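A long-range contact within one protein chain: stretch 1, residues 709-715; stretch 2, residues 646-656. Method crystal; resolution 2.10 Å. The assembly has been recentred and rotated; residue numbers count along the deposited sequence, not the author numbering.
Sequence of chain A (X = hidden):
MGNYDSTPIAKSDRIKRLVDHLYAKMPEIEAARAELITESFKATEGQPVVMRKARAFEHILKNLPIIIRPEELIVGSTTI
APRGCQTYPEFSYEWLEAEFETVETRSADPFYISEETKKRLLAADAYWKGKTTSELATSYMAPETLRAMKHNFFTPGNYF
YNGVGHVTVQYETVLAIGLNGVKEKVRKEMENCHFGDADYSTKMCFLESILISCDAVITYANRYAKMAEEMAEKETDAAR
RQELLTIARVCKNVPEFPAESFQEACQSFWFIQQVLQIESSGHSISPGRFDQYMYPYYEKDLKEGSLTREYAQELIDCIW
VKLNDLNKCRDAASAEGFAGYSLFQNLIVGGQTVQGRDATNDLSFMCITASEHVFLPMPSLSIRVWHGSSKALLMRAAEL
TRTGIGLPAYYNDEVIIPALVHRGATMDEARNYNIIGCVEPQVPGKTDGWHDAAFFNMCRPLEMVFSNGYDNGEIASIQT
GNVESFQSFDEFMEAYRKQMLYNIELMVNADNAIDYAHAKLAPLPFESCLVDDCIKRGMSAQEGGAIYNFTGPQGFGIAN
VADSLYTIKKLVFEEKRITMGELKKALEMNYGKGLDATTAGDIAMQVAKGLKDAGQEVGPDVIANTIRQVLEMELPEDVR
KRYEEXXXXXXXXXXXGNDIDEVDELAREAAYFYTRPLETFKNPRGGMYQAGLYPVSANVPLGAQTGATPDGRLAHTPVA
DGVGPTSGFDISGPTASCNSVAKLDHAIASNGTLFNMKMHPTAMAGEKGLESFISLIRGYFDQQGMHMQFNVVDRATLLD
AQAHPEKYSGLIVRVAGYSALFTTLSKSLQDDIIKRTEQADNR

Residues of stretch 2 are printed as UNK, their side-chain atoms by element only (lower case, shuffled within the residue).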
ATOM      1  N   THR A 709     -29.481  -3.162  34.507  1.00 16.26           N
ATOM      2  CA  THR A 709     -30.172  -2.177  33.677  1.00 18.43           C
ATOM      3  C   THR A 709     -31.613  -1.949  34.154  1.00 16.06           C
ATOM      4  O   THR A 709     -32.178  -2.797  34.836  1.00 19.35           O
ATOM      5  CB  THR A 709     -30.144  -2.604  32.192  1.00 17.49           C
ATOM      6  OG1 THR A 709     -30.451  -3.997  32.085  1.00 15.23           O
ATOM      7  CG2 THR A 709     -28.746  -2.366  31.626  1.00 13.28           C
ATOM      8  N   PRO A 710     -32.194  -0.784  33.819  1.00 15.05           N
ATOM      9  CA  PRO A 710     -33.519  -0.388  34.310  1.00 18.28           C
ATOM     10  C   PRO A 710     -34.672  -1.265  33.826  1.00 20.92           C
ATOM     11  O   PRO A 710     -35.788  -1.064  34.300  1.00 21.61           O
ATOM     12  CB  PRO A 710     -33.692   1.034  33.757  1.00 17.90           C
ATOM     13  CG  PRO A 710     -32.349   1.521  33.477  1.00 16.70           C
ATOM     14  CD  PRO A 710     -31.532   0.324  33.106  1.00 17.45           C
ATOM     15  N   ASP A 711     -34.415  -2.190  32.901  1.00 21.12           N
ATOM     16  CA  ASP A 711     -35.433  -3.152  32.482  1.00 15.72           C
ATOM     17  C   ASP A 711     -35.643  -4.198  33.572  1.00 18.91           C
ATOM     18  O   ASP A 711     -36.612  -4.952  33.531  1.00 20.14           O
ATOM     19  CB  ASP A 711     -35.055  -3.821  31.142  1.00 17.05           C
ATOM     20  CG  ASP A 711     -33.727  -4.580  31.200  1.00 18.12           C
ATOM     21  OD1 ASP A 711     -32.895  -4.277  32.081  1.00 19.56           O
ATOM     22  OD2 ASP A 711     -33.512  -5.470  30.353  1.00 18.73           O
ATOM     23  N   GLY A 712     -34.738  -4.236  34.550  1.00 18.22           N
ATOM     24  CA  GLY A 712     -34.839  -5.192  35.653  1.00 16.15           C
ATOM     25  C   GLY A 712     -33.824  -6.320  35.578  1.00 19.27           C
ATOM     26  O   GLY A 712     -33.727  -7.180  36.465  1.00 21.16           O
ATOM     27  N   ARG A 713     -33.059  -6.313  34.496  1.00 18.89           N
ATOM     28  CA  ARG A 713     -32.007  -7.280  34.284  1.00 19.79           C
ATOM     29  C   ARG A 713     -30.906  -7.088  35.336  1.00 18.04           C
ATOM     30  O   ARG A 713     -30.485  -5.971  35.588  1.00 19.60           O
ATOM     31  CB  ARG A 713     -31.459  -7.117  32.863  1.00 21.84           C
ATOM     32  CG  ARG A 713     -30.337  -8.037  32.492  1.00 19.99           C
ATOM     33  CD  ARG A 713     -29.703  -7.699  31.122  1.00 17.66           C
ATOM     34  NE  ARG A 713     -28.278  -7.936  31.273  1.00 17.00           N
ATOM     35  CZ  ARG A 713     -27.447  -7.051  31.806  1.00 15.55           C
ATOM     36  NH1 ARG A 713     -27.890  -5.849  32.165  1.00 14.77           N
ATOM     37  NH2 ARG A 713     -26.179  -7.365  31.982  1.00 15.92           N
ATOM     38  N   LEU A 714     -30.445  -8.171  35.945  1.00 16.91           N
ATOM     39  CA  LEU A 714     -29.415  -8.075  36.977  1.00 18.46           C
ATOM     40  C   LEU A 714     -28.026  -7.945  36.360  1.00 19.31           C
ATOM     41  O   LEU A 714     -27.802  -8.331  35.212  1.00 18.45           O
ATOM     42  CB  LEU A 714     -29.463  -9.292  37.910  1.00 18.97           C
ATOM     43  CG  LEU A 714     -30.792  -9.510  38.641  1.00 19.60           C
ATOM     44  CD1 LEU A 714     -30.693 -10.652  39.659  1.00 21.34           C
ATOM     45  CD2 LEU A 714     -31.269  -8.224  39.300  1.00 19.73           C
ATOM     46  N   ALA A 715     -27.101  -7.399  37.139  1.00 18.77           N
ATOM     47  CA  ALA A 715     -25.739  -7.150  36.689  1.00 16.35           C
ATOM     48  C   ALA A 715     -25.046  -8.390  36.113  1.00 19.45           C
ATOM     49  O   ALA A 715     -25.106  -9.482  36.681  1.00 17.50           O
ATOM     50  CB  ALA A 715     -24.915  -6.590  37.845  1.00 19.19           C
ATOM     51  N   UNK A 646     -38.340  -1.435  44.276  1.00 26.82           N
ATOM     52  CA  UNK A 646     -38.032  -0.798  43.002  1.00 25.47           C
ATOM     53  C   UNK A 646     -37.927  -1.861  41.902  1.00 22.45           C
ATOM     54  O   UNK A 646     -38.531  -1.728  40.846  1.00 23.09           O
ATOM     55  c   UNK A 646     -36.737   0.023  43.084  1.00 25.98           C
ATOM     56  c   UNK A 646     -35.764   2.188  44.027  1.00 21.27           C
ATOM     57  c   UNK A 646     -36.993   1.324  43.855  1.00 25.21           C
ATOM     58  c   UNK A 646     -36.212   0.332  41.683  1.00 24.54           C
ATOM     59  N   UNK A 647     -37.182  -2.927  42.176  1.00 22.38           N
ATOM     60  CA  UNK A 647     -37.066  -4.030  41.243  1.00 22.56           C
ATOM     61  C   UNK A 647     -38.435  -4.622  40.936  1.00 25.89           C
ATOM     62  O   UNK A 647     -38.752  -4.900  39.784  1.00 24.04           O
ATOM     63  c   UNK A 647     -35.278  -5.870  39.470  1.00 22.12           C
ATOM     64  n   UNK A 647     -34.898  -7.091  38.962  1.00 20.56           N
ATOM     65  c   UNK A 647     -35.656  -6.072  40.755  1.00 20.92           C
ATOM     66  c   UNK A 647     -35.032  -8.006  39.904  1.00 25.93           C
ATOM     67  c   UNK A 647     -36.152  -5.117  41.797  1.00 21.14           C
ATOM     68  n   UNK A 647     -35.483  -7.415  40.996  1.00 22.47           N
ATOM     69  N   UNK A 648     -39.246  -4.802  41.973  1.00 27.22           N
ATOM     70  CA  UNK A 648     -40.556  -5.414  41.798  1.00 24.29           C
ATOM     71  C   UNK A 648     -41.474  -4.571  40.937  1.00 24.89           C
ATOM     72  O   UNK A 648     -42.162  -5.115  40.079  1.00 26.69           O
ATOM     73  c   UNK A 648     -40.848  -8.227  42.955  1.00 50.61           C
ATOM     74  c   UNK A 648     -41.228  -5.689  43.148  1.00 28.38           C
ATOM     75  o   UNK A 648     -41.695  -8.274  42.037  1.00 52.28           O
ATOM     76  c   UNK A 648     -40.764  -6.980  43.839  1.00 36.29           C
ATOM     77  o   UNK A 648     -40.060  -9.173  43.185  1.00 58.70           O
ATOM     78  N   UNK A 649     -41.501  -3.256  41.139  1.00 24.62           N
ATOM     79  CA  UNK A 649     -42.386  -2.453  40.306  1.00 26.81           C
ATOM     80  C   UNK A 649     -41.868  -2.400  38.866  1.00 25.74           C
ATOM     81  O   UNK A 649     -42.653  -2.274  37.936  1.00 22.72           O
ATOM     82  c   UNK A 649     -41.367  -0.298  41.344  1.00 39.86           C
ATOM     83  c   UNK A 649     -42.593  -1.036  40.865  1.00 29.86           C
ATOM     84  c   UNK A 649     -42.417   2.151  40.788  1.00 34.74           C
ATOM     85  s   UNK A 649     -41.855   1.235  42.187  1.00 45.09           S
ATOM     86  N   UNK A 650     -40.556  -2.529  38.682  1.00 23.49           N
ATOM     87  CA  UNK A 650     -40.000  -2.573  37.331  1.00 19.49           C
ATOM     88  C   UNK A 650     -40.402  -3.878  36.627  1.00 20.02           C
ATOM     89  O   UNK A 650     -40.810  -3.857  35.476  1.00 22.05           O
ATOM     90  c   UNK A 650     -36.666  -0.678  37.815  1.00 17.89           C
ATOM     91  c   UNK A 650     -38.468  -2.410  37.344  1.00 19.80           C
ATOM     92  c   UNK A 650     -37.852  -2.967  36.069  1.00 22.10           C
ATOM     93  c   UNK A 650     -38.107  -0.926  37.487  1.00 18.74           C
ATOM     94  N   UNK A 651     -40.319  -5.005  37.328  1.00 21.96           N
ATOM     95  CA  UNK A 651     -40.690  -6.287  36.724  1.00 21.34           C
ATOM     96  C   UNK A 651     -42.179  -6.400  36.395  1.00 26.28           C
ATOM     97  O   UNK A 651     -42.566  -7.237  35.581  1.00 24.59           O
ATOM     98  c   UNK A 651     -38.783  -7.615  37.862  1.00 22.25           C
ATOM     99  c   UNK A 651     -38.042  -7.729  36.543  1.00 26.22           C
ATOM    100  c   UNK A 651     -40.285  -7.447  37.627  1.00 21.13           C
ATOM    101  c   UNK A 651     -38.512  -8.827  38.738  1.00 25.49           C
ATOM    102  N   UNK A 652     -43.001  -5.551  37.009  1.00 25.78           N
ATOM    103  CA  UNK A 652     -44.447  -5.555  36.766  1.00 27.34           C
ATOM    104  C   UNK A 652     -44.870  -4.679  35.595  1.00 24.59           C
ATOM    105  O   UNK A 652     -46.004  -4.764  35.154  1.00 26.69           O
ATOM    106  c   UNK A 652     -45.202  -5.106  38.021  1.00 28.17           C
ATOM    107  o   UNK A 652     -45.931  -4.414  40.542  1.00 50.30           O
ATOM    108  c   UNK A 652     -45.703  -5.642  40.433  1.00 54.06           C
ATOM    109  o   UNK A 652     -45.779  -6.444  41.393  1.00 55.58           O
ATOM    110  c   UNK A 652     -45.293  -6.185  39.076  1.00 39.14           C
ATOM    111  N   UNK A 653     -43.970  -3.834  35.101  1.00 24.07           N
ATOM    112  CA  UNK A 653     -44.295  -2.972  33.963  1.00 23.58           C
ATOM    113  C   UNK A 653     -44.584  -3.788  32.699  1.00 20.78           C
ATOM    114  O   UNK A 653     -44.089  -4.902  32.545  1.00 22.03           O
ATOM    115  c   UNK A 653     -42.910  -0.890  34.736  1.00 24.42           C
ATOM    116  c   UNK A 653     -44.031   0.127  34.704  1.00 19.84           C
ATOM    117  c   UNK A 653     -43.162  -1.984  33.695  1.00 25.30           C
ATOM    118  c   UNK A 653     -41.573  -0.207  34.491  1.00 23.23           C
ATOM    119  N   UNK A 654     -45.408  -3.244  31.797  1.00 23.58           N
ATOM    120  CA  UNK A 654     -45.520  -3.890  30.486  1.00 24.33           C
ATOM    121  C   UNK A 654     -44.156  -3.917  29.782  1.00 20.58           C
ATOM    122  O   UNK A 654     -43.386  -2.986  29.948  1.00 19.02           O
ATOM    123  c   UNK A 654     -46.639  -1.753  30.526  1.00 26.65           C
ATOM    124  c   UNK A 654     -46.530  -3.010  29.732  1.00 19.04           C
ATOM    125  c   UNK A 654     -46.316  -2.097  31.937  1.00 19.59           C
ATOM    126  N   UNK A 655     -43.869  -4.973  29.028  1.00 19.68           N
ATOM    127  CA  UNK A 655     -42.566  -5.141  28.406  1.00 16.57           C
ATOM    128  C   UNK A 655     -42.658  -5.287  26.883  1.00 19.13           C
ATOM    129  O   UNK A 655     -43.691  -5.674  26.340  1.00 18.18           O
ATOM    130  c   UNK A 655     -40.413  -5.479  32.454  1.00 19.27           C
ATOM    131  c   UNK A 655     -41.854  -6.365  28.985  1.00 17.91           C
ATOM    132  c   UNK A 655     -41.689  -6.373  30.491  1.00 19.11           C
ATOM    133  n   UNK A 655     -39.437  -4.459  32.966  1.00 20.21           N
ATOM    134  c   UNK A 655     -40.669  -5.348  30.954  1.00 16.48           C
ATOM    135  N   UNK A 656     -41.557  -4.971  26.210  1.00 16.91           N
ATOM    136  CA  UNK A 656     -41.398  -5.225  24.782  1.00 16.57           C
ATOM    137  C   UNK A 656     -41.679  -6.693  24.516  1.00 16.06           C
ATOM    138  O   UNK A 656     -41.222  -7.546  25.257  1.00 18.68           O
ATOM    139  c   UNK A 656     -40.176  -4.576  21.821  1.00 14.06           C
ATOM    140  c   UNK A 656     -39.774  -4.868  20.525  1.00 15.44           C
ATOM    141  c   UNK A 656     -38.109  -6.367  21.382  1.00 13.77           C
ATOM    142  c   UNK A 656     -38.740  -5.767  20.314  1.00 14.74           C
ATOM    143  o   UNK A 656     -38.350  -6.066  19.035  1.00 14.69           O
ATOM    144  c   UNK A 656     -39.577  -5.186  22.915  1.00 15.81           C
ATOM    145  c   UNK A 656     -39.982  -4.830  24.337  1.00 17.17           C
ATOM    146  c   UNK A 656     -38.531  -6.075  22.677  1.00 15.86           C
TER

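Position 646 lies on a helix that begins earlier in the chain. Its side chain is four carbons, forked at the first, with one arm two carbons long. It stays out of reach of stretch 1. This is Ile 646.

Position 647 has one carbon and then a five-membered ring of three carbons and two nitrogens. One ring nitrogen lies 2.8 Å from Gly 712 O. Only histidine has such a ring, so this is His 647. The oxygen sits at the ring edge, near its plane, as a hydrogen bond from NE2 requires. The N-H...O angle is 165°, close to straight. Leu 714 CD2 also approaches, 3.8 Å from His 647 NE2.

Position 648 carries three carbons, the third bearing two oxygens. That is a carboxylate on a two-carbon stem, hence Glu 648. It is exposed and makes no contact with stretch 1.

Position 649 is unbranched: two carbons, a sulfur, one carbon. The thioether identifies Met 649. It too is out of reach.

Position 650 has four carbons, forked at the first, with one arm of two carbons. Its CA-to-CB bond points toward stretch 1. One carbon lies 3.3 Å from Pro 710 O. The fork at CB with one longer arm gives Ile 650. The carbon is CG2, the short arm. Ile 650 CG2 is also 3.5 Å from Asp 711 O and 3.7 Å from Gly 712 N, so it packs against the backbone of the turn.

Position 651 again has four carbons, but forked at the second. A carbon at the end of one arm comes within loose contact of Gly 712. This is Leu 651; Leu 651 CD2 lies 4.2 Å from Gly 712 CA.

Position 652 has three carbons and two terminal oxygens, as at 648. It is Glu 652, exposed and out of reach of stretch 1.

Position 653 has four carbons forked at the second, so it is Leu 653. Its CA-to-CB bond points toward stretch 1, but the side chain makes no contact there.

Position 654 has three carbons closing a ring onto the backbone nitrogen. This is Pro 654, out of reach.

Position 655 has four carbons in a row ending in nitrogen. That nitrogen lies 2.9 Å from Asp 711 O. The chain is that of Lys 655. NZ donates a hydrogen bond to this oxygen and another to Ile 650 O, also at 2.9 Å.

Position 656 has one carbon, then a six-carbon ring bearing one oxygen. This is Tyr 656. Its hydroxyl is hydrogen-bonded elsewhere in the structure.

The contact rests on a type I turn from Thr 709 to Gly 712, closed by Gly 712 N to Thr 709 O at 3.0 Å. Two side chains of stretch 2 bond its carbonyls: His 647 takes Gly 712 O, and Lys 655 takes Asp 711 O. Ile 650 packs on the backbone nearby. Glycine suits position 712 because an ideal CB would lie 2.8 Å from Leu 651 CD2, a clash, and would be jammed against Asp 711 O.

Stretch 2, residues 646-656: IHEMILELPKY
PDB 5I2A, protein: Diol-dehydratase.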